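Local structure of probable chitinase A (Chromobacterium violaceum, 4TX8) at residues L308-S312 against A313-V317; P103-K106 against H107-V110; Q377-G380 against S381-A385. The protein probably cleaves chitin internally, as a family 18 glycoside hydrolase that also carries a carbohydrate-binding module of family 5/12. All coordinates share one frame; numbering follows the deposited sequence.

Contact 1. Residues L308-S312 against A313-V317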
# COMPACT_ATOMS: atom_id res chain seq x y z
N LEU A 308 4.25 0.52 -21.61
CA LEU A 308 5.08 -0.34 -20.79
C LEU A 308 4.22 -1.47 -20.24
O LEU A 308 3.13 -1.24 -19.72
CB LEU A 308 5.73 0.45 -19.65
CG LEU A 308 6.52 1.68 -20.11
CD1 LEU A 308 7.19 2.35 -18.93
CD2 LEU A 308 7.55 1.31 -21.18
N ALA A 309 4.71 -2.70 -20.38
CA ALA A 309 3.93 -3.88 -20.05
C ALA A 309 3.66 -4.00 -18.55
O ALA A 309 4.52 -3.73 -17.72
CB ALA A 309 4.64 -5.13 -20.55
N GLU A 310 2.44 -4.41 -18.23
CA GLU A 310 2.05 -4.67 -16.86
C GLU A 310 2.90 -5.80 -16.28
O GLU A 310 3.08 -6.84 -16.91
CB GLU A 310 0.56 -5.02 -16.79
CG GLU A 310 -0.06 -4.79 -15.43
CD GLU A 310 -1.53 -5.17 -15.40
OE1 GLU A 310 -2.01 -5.83 -16.35
OE2 GLU A 310 -2.22 -4.80 -14.42
N GLY A 311 3.45 -5.58 -15.09
CA GLY A 311 4.28 -6.57 -14.45
C GLY A 311 5.75 -6.42 -14.78
O GLY A 311 6.58 -7.22 -14.34
N SER A 312 6.09 -5.41 -15.57
CA SER A 312 7.48 -5.16 -15.92
C SER A 312 8.11 -4.13 -14.99
O SER A 312 7.43 -3.26 -14.44
CB SER A 312 7.62 -4.70 -17.37
OG SER A 312 7.25 -3.34 -17.52
N ALA A 313 9.43 -4.24 -14.83
CA ALA A 313 10.23 -3.26 -14.11
C ALA A 313 10.16 -1.91 -14.81
O ALA A 313 10.11 -0.88 -14.15
CB ALA A 313 11.66 -3.74 -14.01
N ASP A 314 10.18 -1.93 -16.14
CA ASP A 314 10.08 -0.72 -16.93
C ASP A 314 8.85 0.11 -16.55
O ASP A 314 8.94 1.34 -16.41
CB ASP A 314 10.03 -1.05 -18.43
CG ASP A 314 11.41 -1.21 -19.05
OD1 ASP A 314 12.42 -0.77 -18.45
OD2 ASP A 314 11.48 -1.78 -20.16
N MET A 315 7.71 -0.55 -16.37
CA MET A 315 6.48 0.15 -16.00
C MET A 315 6.62 0.78 -14.63
O MET A 315 6.18 1.91 -14.40
CB MET A 315 5.28 -0.81 -16.03
CG MET A 315 3.96 -0.19 -15.57
SD MET A 315 2.51 -1.19 -15.90
CE MET A 315 1.23 -0.25 -15.10
N LEU A 316 7.25 0.06 -13.71
CA LEU A 316 7.48 0.58 -12.37
C LEU A 316 8.42 1.78 -12.43
O LEU A 316 8.19 2.81 -11.79
CB LEU A 316 8.05 -0.49 -11.45
CG LEU A 316 7.20 -1.76 -11.29
CD1 LEU A 316 7.88 -2.72 -10.33
CD2 LEU A 316 5.79 -1.42 -10.82
N VAL A 317 9.49 1.65 -13.21
CA VAL A 317 10.45 2.73 -13.36
C VAL A 317 9.81 3.91 -14.09
O VAL A 317 9.96 5.06 -13.68
CB VAL A 317 11.71 2.27 -14.13
CG1 VAL A 317 12.65 3.44 -14.38
CG2 VAL A 317 12.42 1.17 -13.36
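Ser312 and Met315 meet at the start of helix 313-325, where Ser312 is the N-cap. Ser312 OG accepts from Met315 N at 3.1 Å, with an N-H...O angle of 155°. This is the classic capping bond. Ser312 OG also donates to Ala309 O at 2.8 Å, in the carbonyl plane and on a lone pair. OG reaches both partners because it sits between the backbone N and the carbonyl carbon (chi1 77°). Ala309 O also takes Ser312 N, which closes a type II turn from Ala309 to Ser312. Gly311 holds the positive phi of that turn. The backbone O of Ser312 receives two weak hydrogen bonds, from Met315 N and Leu316 N.

Met315 turns its side chain back over the turn. Met315 CB lies 3.5 Å from Ala309 O. CG points directly away from the backbone N (chi1 177°), and the extended chain brings Met315 SD to 3.6 Å from Glu310 CA. Leu308 packs against the same helical turn. Leu308 CB is 3.9 Å from Met315 CB, and Leu308 CD1 lies 3.2 Å from Asp314 O. His258 and Leu299 also touch Met315.

The cap hydroxyl is thus held by one bond given and one received. Its rotation is fixed, and the first helical turn is tied to the loop before it.

Contact 2. Residues P103-K106 against H107-V110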
# COMPACT_ATOMS: atom_id res chain seq x y z
N PRO A 103 9.81 12.28 9.27
CA PRO A 103 10.91 11.30 9.18
C PRO A 103 10.43 9.85 9.23
O PRO A 103 9.83 9.44 10.22
CB PRO A 103 11.78 11.63 10.40
CG PRO A 103 11.38 13.01 10.81
CD PRO A 103 9.93 13.12 10.48
N PHE A 104 10.69 9.09 8.17
CA PHE A 104 10.50 7.64 8.21
C PHE A 104 11.51 6.99 7.27
O PHE A 104 12.29 7.69 6.63
CB PHE A 104 9.05 7.26 7.87
CG PHE A 104 8.60 7.64 6.48
CD1 PHE A 104 8.35 8.96 6.14
CD2 PHE A 104 8.39 6.66 5.52
CE1 PHE A 104 7.92 9.30 4.87
CE2 PHE A 104 7.96 6.99 4.25
CZ PHE A 104 7.72 8.31 3.92
N ALA A 105 11.52 5.66 7.22
CA ALA A 105 12.58 4.91 6.54
C ALA A 105 12.89 5.47 5.15
O ALA A 105 12.00 5.58 4.31
CB ALA A 105 12.20 3.43 6.43
N LYS A 106 14.15 5.85 4.94
CA LYS A 106 14.60 6.44 3.69
C LYS A 106 14.21 5.56 2.50
O LYS A 106 13.67 6.04 1.51
CB LYS A 106 16.11 6.66 3.71
CG LYS A 106 16.65 7.35 2.46
CD LYS A 106 18.17 7.46 2.49
CE LYS A 106 18.70 8.18 1.26
NZ LYS A 106 20.20 8.17 1.20
N HIS A 107 14.48 4.27 2.63
CA HIS A 107 14.03 3.30 1.64
C HIS A 107 13.05 2.36 2.32
O HIS A 107 13.43 1.41 2.99
CB HIS A 107 15.22 2.55 1.05
CG HIS A 107 16.24 3.46 0.43
ND1 HIS A 107 17.58 3.41 0.77
CD2 HIS A 107 16.12 4.46 -0.47
CE1 HIS A 107 18.24 4.33 0.08
NE2 HIS A 107 17.37 4.98 -0.68
N ALA A 108 11.76 2.66 2.13
CA ALA A 108 10.72 2.05 2.94
C ALA A 108 10.00 0.91 2.24
O ALA A 108 9.81 0.92 1.02
CB ALA A 108 9.71 3.12 3.35
N LEU A 109 9.60 -0.09 3.03
CA LEU A 109 8.65 -1.10 2.60
C LEU A 109 7.31 -0.76 3.25
O LEU A 109 7.18 -0.79 4.47
CB LEU A 109 9.10 -2.51 2.99
CG LEU A 109 8.70 -3.71 2.13
CD1 LEU A 109 8.52 -4.96 3.00
CD2 LEU A 109 7.46 -3.47 1.27
N VAL A 110 6.33 -0.42 2.42
CA VAL A 110 5.00 -0.06 2.89
C VAL A 110 4.03 -1.20 2.61
O VAL A 110 4.02 -1.74 1.51
CB VAL A 110 4.49 1.23 2.19
CG1 VAL A 110 3.08 1.57 2.66
CG2 VAL A 110 5.44 2.39 2.45
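The chain bends sharply at Lys106 and His107, bringing the CA atoms of Ala105 and Ala108 to 5.0 Å. Here it enters strand 108-114, the first strand of the TIM barrel of family 18. That strand pairs in parallel with strands 135-143 and 393-397. The bend lies at its N-terminal end.

Inside the bend the packing is small and apolar. Ala105 and Ala108 face each other, with their CB atoms 4.0 Å apart. Ala108 CB also lies 3.5 Å from Ala105 O. Phe104 CE2 comes obliquely to within 4.3 Å of Ala108 CB. This is a loose touch. The Phe104 ring has stronger company outside the segments: Arg392 makes a cation-pi contact with it, and Tyr251 meets it edge-to-face. Arg392 also holds Ala105 O through NH1. One arginine therefore serves two successive residues of the incoming loop.

On the outside of the bend, Lys106 and His107 run side by side and point the same way. The lysine chain is fully extended, with CG opposite the backbone N (chi1 -177°). This lays its methylenes over one face of the imidazole. Lys106 CD is 4.0 Å from His107 CE1, and Lys106 CE is 4.0 Å from His107 NE2. His107 NE2 is hydrogen-bonded to Pro389 O, which helps set the turn of the ring. Lys106 NZ stays 4.7 Å from His107 NE2, so the charged end passes the ring without contact. The lysine meets the imidazole through its methylenes, a CH-pi contact. Lys106 CG stands 4.1 Å from the centroid of the His107 ring, 11° off the ring normal.

Contact 3. Residues Q377-G380 against S381-A385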
# COMPACT_ATOMS: atom_id res chain seq x y z
N GLN A 377 21.55 1.52 -12.47
CA GLN A 377 22.12 0.23 -12.85
C GLN A 377 21.04 -0.85 -12.97
O GLN A 377 20.07 -0.86 -12.21
CB GLN A 377 23.18 -0.21 -11.84
CG GLN A 377 24.34 0.77 -11.69
CD GLN A 377 25.05 1.05 -13.00
OE1 GLN A 377 25.33 0.14 -13.77
NE2 GLN A 377 25.33 2.32 -13.26
N GLY A 378 21.22 -1.75 -13.93
CA GLY A 378 20.30 -2.86 -14.13
C GLY A 378 18.99 -2.45 -14.78
O GLY A 378 17.98 -3.14 -14.65
N CYS A 379 19.00 -1.31 -15.47
CA CYS A 379 17.80 -0.79 -16.11
C CYS A 379 17.43 -1.57 -17.37
O CYS A 379 18.29 -2.21 -17.99
CB CYS A 379 17.98 0.69 -16.46
SG CYS A 379 18.15 1.79 -15.04
N GLY A 380 16.16 -1.52 -17.73
CA GLY A 380 15.69 -2.10 -18.97
C GLY A 380 15.75 -1.06 -20.08
O GLY A 380 16.75 -0.36 -20.22
N SER A 381 14.68 -0.95 -20.85
CA SER A 381 14.63 0.02 -21.94
C SER A 381 14.23 1.40 -21.43
O SER A 381 14.25 2.38 -22.17
CB SER A 381 13.68 -0.45 -23.04
OG SER A 381 12.40 -0.74 -22.51
N VAL A 382 13.85 1.46 -20.15
CA VAL A 382 13.46 2.71 -19.52
C VAL A 382 14.47 3.11 -18.45
O VAL A 382 14.70 2.37 -17.49
CB VAL A 382 12.05 2.62 -18.90
CG1 VAL A 382 11.71 3.89 -18.14
CG2 VAL A 382 11.02 2.35 -19.99
N LYS A 383 15.07 4.29 -18.62
CA LYS A 383 16.16 4.74 -17.77
C LYS A 383 15.90 6.15 -17.24
O LYS A 383 15.54 7.04 -18.01
CB LYS A 383 17.48 4.72 -18.54
CG LYS A 383 18.66 4.15 -17.78
CD LYS A 383 19.97 4.47 -18.49
CE LYS A 383 21.10 3.58 -18.01
NZ LYS A 383 22.43 4.00 -18.57
N PRO A 384 16.08 6.36 -15.93
CA PRO A 384 15.97 7.71 -15.36
C PRO A 384 17.01 8.65 -15.96
O PRO A 384 18.08 8.19 -16.36
CB PRO A 384 16.23 7.49 -13.87
CG PRO A 384 15.98 6.04 -13.63
CD PRO A 384 16.36 5.34 -14.90
N ALA A 385 16.69 9.94 -16.03
CA ALA A 385 17.64 10.93 -16.55
C ALA A 385 18.85 11.00 -15.62
O ALA A 385 19.99 10.96 -16.07
CB ALA A 385 16.98 12.28 -16.68
O HOH W 1 14.24 -0.23 -15.93
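Cys379 and Pro384 meet without any aromatic ring. The one ring in the contact is the pyrrolidine of Pro384, and Cys379 SG touches it at a single atom, Pro384 CD, at 4.0 Å. The faces and edges of flat groups therefore play little part here, and the packing is made by sulfur and methylenes. The setting is a disulfide-bonded loop of the TIM barrel, between helix 363-375 and strand 393-397. Cys379 is bonded through SG to Cys372, which lies on that helix.

The loop turns back on itself around Gly380 and Ser381. This brings Cys379 opposite Lys383, with their CA atoms 6.0 Å apart. The Cys379 side chain points across the turn. Its SG is swung away from the carbonyl carbon, to the side of the backbone N (chi1 -65°), where it can meet both the helix and the returning arm. On the returning arm, Lys383 CG comes to 3.7 Å from Cys379 SG and to 3.8 Å from Cys379 CB. Beyond CG the lysine chain is extended; its contact with Cys379 is through CG. The backbone O of Lys383 is hydrogen-bonded to Lys321 NZ on helix 313-325.

Val382 turns its side chain away from Cys379. It packs instead on Val317 and Lys321 of helix 313-325. The backbone O of Val382 does meet the cysteine: Val382 O lies 3.8 Å from Cys379 CB. The same oxygen takes part in a water bridge. The two arms exchange no direct hydrogen bond; a water joins their backbones. This water accepts from Gly380 N at 2.9 Å and donates to Val382 O at 3.1 Å.

In the fold
Contacts 1 and 3 are neighbours, with centres 11 Å apart. Asp314 joins them: Asp314 OD2 is 2.7 Å from Ser381 OG, a probable hydrogen bond, and Asp314 OD1 is 3.2 Å from Val382 N, another. Leu308 CD2 also packs on Val382 CG2 at 3.8 Å. A citrate, probably from the crystallisation liquor, lies close to both contacts. Contact 2 stands apart, its centre 22 Å from that of contact 1 and 23 Å from that of contact 3. It touches neither; its nearest atoms are about 12 Å from contact 1 and about 13 Å from contact 3. None of the three holds a calcium or magnesium ligand; the Glu310 side chain is about 11 Å from the magnesium ion.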